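Local coordinates for protein 1A (Cricket paralysis virus, PDB 6C3R) that suppresses antiviral RNA silencing in insect cells by inhibiting host AGO2 and recruiting a cellular ubiquitin ligase complex that promotes its degradation, at residues E79-V84 against L117-Q122. Sequence-based numbering, arbitrary orientation.
Sequences EWKGLV and LDWFQQ
A T-shaped tryptophan pair, Trp80 against Trp119, lies in the aromatic core of this viral suppressor and joins helix 77-90 to helix 117-123. The segment axes run nearly parallel, 23° between their directions, but stay 14.5 Å apart at closest approach, too far for backbones to meet; long side chains span the gap. Trp80 drives the edge of its six-membered ring onto one face of Trp119, with the planes at 72° and the ring centroids 5.3 Å apart. The leading atom, Trp80 CZ3, comes down 3.6 Å from Trp119 CH2, toward the rim of the indole rather than over its middle. Both tryptophans hold CG anti to the backbone N (chi1 -179° in Trp80), which sends the two indoles out from their helices to meet between them. Trp80 is anchored at its other end, where NE1 donates a hydrogen bond to Ile66 O on helix 53-70, while Val84 CG2 lies above one of its faces, toward the rim. Phe77 meets both indoles, and Phe135 of helix 129-136 stacks on Trp119. Phe120 adds a second, looser touch from the helix 117-123 side: its CZ lies 4.2 Å from Trp80 CH2, and CE3 of its neighbour Trp119 stands over the centre of the phenylalanine ring. Lys81 meets Trp119 through its aliphatic chain, CG and CD, while NZ forms a salt bridge with Glu78. A bend at chi3 redirects CE and NZ beyond CD, and CD itself lies 4.0 Å from Trp119 NE1.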
loop_
_atom_site.group_PDB
_atom_site.type_symbol
_atom_site.label_atom_id
_atom_site.label_comp_id
_atom_site.label_asym_id
_atom_site.label_seq_id
_atom_site.Cartn_x
_atom_site.Cartn_y
_atom_site.Cartn_z
ATOM N N GLU A 79 3.462 22.231 -10.223
ATOM C CA GLU A 79 2.196 21.535 -10.077
ATOM C C GLU A 79 2.260 20.130 -10.629
ATOM O O GLU A 79 1.645 19.242 -10.099
ATOM C CB GLU A 79 1.093 22.327 -10.758
ATOM C CG GLU A 79 0.829 23.645 -10.053
ATOM C CD GLU A 79 0.300 23.446 -8.649
ATOM O OE1 GLU A 79 0.762 24.145 -7.723
ATOM O OE2 GLU A 79 -0.587 22.591 -8.465
ATOM N N TRP A 80 3.014 19.941 -11.703
ATOM C CA TRP A 80 3.287 18.609 -12.196
ATOM C C TRP A 80 4.011 17.793 -11.130
ATOM O O TRP A 80 3.639 16.642 -10.879
ATOM C CB TRP A 80 4.121 18.659 -13.458
ATOM C CG TRP A 80 4.411 17.282 -14.018
ATOM C CD1 TRP A 80 3.584 16.521 -14.785
ATOM C CD2 TRP A 80 5.599 16.514 -13.830
ATOM N NE1 TRP A 80 4.185 15.336 -15.093
ATOM C CE2 TRP A 80 5.429 15.310 -14.519
ATOM C CE3 TRP A 80 6.780 16.723 -13.135
ATOM C CZ2 TRP A 80 6.417 14.315 -14.545
ATOM C CZ3 TRP A 80 7.764 15.738 -13.162
ATOM C CH2 TRP A 80 7.578 14.553 -13.866
ATOM N N LYS A 81 5.033 18.377 -10.517
ATOM C CA LYS A 81 5.774 17.682 -9.480
ATOM C C LYS A 81 4.933 17.308 -8.296
ATOM O O LYS A 81 5.126 16.237 -7.729
ATOM C CB LYS A 81 6.933 18.509 -8.991
ATOM C CG LYS A 81 8.154 18.414 -9.892
ATOM C CD LYS A 81 9.079 19.598 -9.680
ATOM C CE LYS A 81 9.585 19.713 -8.257
ATOM N NZ LYS A 81 10.134 21.084 -8.042
ATOM N N GLY A 82 4.016 18.187 -7.904
ATOM C CA GLY A 82 3.096 17.879 -6.815
ATOM C C GLY A 82 2.244 16.657 -7.113
ATOM O O GLY A 82 1.946 15.895 -6.210
ATOM N N LEU A 83 1.846 16.465 -8.371
ATOM C CA LEU A 83 1.122 15.256 -8.769
ATOM C C LEU A 83 1.999 14.021 -8.602
ATOM O O LEU A 83 1.572 13.016 -8.081
ATOM C CB LEU A 83 0.657 15.323 -10.226
ATOM C CG LEU A 83 -0.445 16.293 -10.654
ATOM C CD1 LEU A 83 -0.494 16.417 -12.164
ATOM C CD2 LEU A 83 -1.780 15.831 -10.114
ATOM N N VAL A 84 3.241 14.111 -9.023
ATOM C CA VAL A 84 4.162 13.012 -8.806
ATOM C C VAL A 84 4.277 12.703 -7.312
ATOM O O VAL A 84 4.321 11.558 -6.913
ATOM C CB VAL A 84 5.547 13.299 -9.430
ATOM C CG1 VAL A 84 6.510 12.177 -9.126
ATOM C CG2 VAL A 84 5.410 13.460 -10.937
ATOM N N LEU A 117 15.791 16.832 -18.987
ATOM C CA LEU A 117 16.821 15.793 -18.866
ATOM C C LEU A 117 17.569 15.809 -17.529
ATOM O O LEU A 117 17.729 14.787 -16.877
ATOM C CB LEU A 117 17.824 15.927 -20.013
ATOM C CG LEU A 117 17.254 15.662 -21.410
ATOM C CD1 LEU A 117 18.221 16.170 -22.454
ATOM C CD2 LEU A 117 16.963 14.186 -21.634
ATOM N N ASP A 118 18.019 16.980 -17.122
ATOM C CA ASP A 118 18.720 17.110 -15.854
ATOM C C ASP A 118 17.844 16.621 -14.717
ATOM O O ASP A 118 18.301 15.849 -13.879
ATOM C CB ASP A 118 19.157 18.555 -15.602
ATOM C CG ASP A 118 20.286 18.996 -16.526
ATOM O OD1 ASP A 118 21.109 18.140 -16.931
ATOM O OD2 ASP A 118 20.362 20.208 -16.850
ATOM N N TRP A 119 16.578 17.033 -14.720
ATOM C CA TRP A 119 15.634 16.626 -13.676
ATOM C C TRP A 119 15.475 15.101 -13.603
ATOM O O TRP A 119 15.498 14.546 -12.522
ATOM C CB TRP A 119 14.281 17.318 -13.871
ATOM C CG TRP A 119 13.353 17.129 -12.723
ATOM C CD1 TRP A 119 13.174 17.967 -11.672
ATOM C CD2 TRP A 119 12.469 16.017 -12.507
ATOM N NE1 TRP A 119 12.246 17.450 -10.808
ATOM C CE2 TRP A 119 11.798 16.254 -11.290
ATOM C CE3 TRP A 119 12.199 14.830 -13.216
ATOM C CZ2 TRP A 119 10.868 15.372 -10.777
ATOM C CZ3 TRP A 119 11.274 13.949 -12.706
ATOM C CH2 TRP A 119 10.617 14.217 -11.497
ATOM N N PHE A 120 15.315 14.440 -14.743
ATOM C CA PHE A 120 15.181 12.970 -14.777
ATOM C C PHE A 120 16.446 12.218 -14.385
ATOM O O PHE A 120 16.385 11.083 -13.937
ATOM C CB PHE A 120 14.691 12.476 -16.148
ATOM C CG PHE A 120 13.226 12.643 -16.322
ATOM C CD1 PHE A 120 12.351 11.787 -15.678
ATOM C CD2 PHE A 120 12.715 13.699 -17.055
ATOM C CE1 PHE A 120 10.987 11.966 -15.791
ATOM C CE2 PHE A 120 11.360 13.879 -17.174
ATOM C CZ PHE A 120 10.495 13.015 -16.542
ATOM N N GLN A 121 17.584 12.866 -14.595
ATOM C CA GLN A 121 18.877 12.350 -14.164
ATOM C C GLN A 121 18.997 12.403 -12.614
ATOM O O GLN A 121 19.509 11.459 -11.990
ATOM C CB GLN A 121 19.988 13.139 -14.878
ATOM C CG GLN A 121 21.332 12.444 -14.902
ATOM C CD GLN A 121 21.349 11.227 -15.806
ATOM O OE1 GLN A 121 21.441 11.356 -17.030
ATOM N NE2 GLN A 121 21.300 10.028 -15.201
ATOM N N GLN A 122 18.492 13.476 -11.997
ATOM C CA GLN A 122 18.448 13.550 -10.546
ATOM C C GLN A 122 17.422 12.617 -9.927
ATOM O O GLN A 122 17.712 11.955 -8.928
ATOM C CB GLN A 122 18.183 14.947 -10.057
ATOM C CG GLN A 122 18.161 15.059 -8.522
ATOM C CD GLN A 122 19.382 14.472 -7.776
ATOM O OE1 GLN A 122 20.480 14.333 -8.334
ATOM N NE2 GLN A 122 19.183 14.152 -6.486
#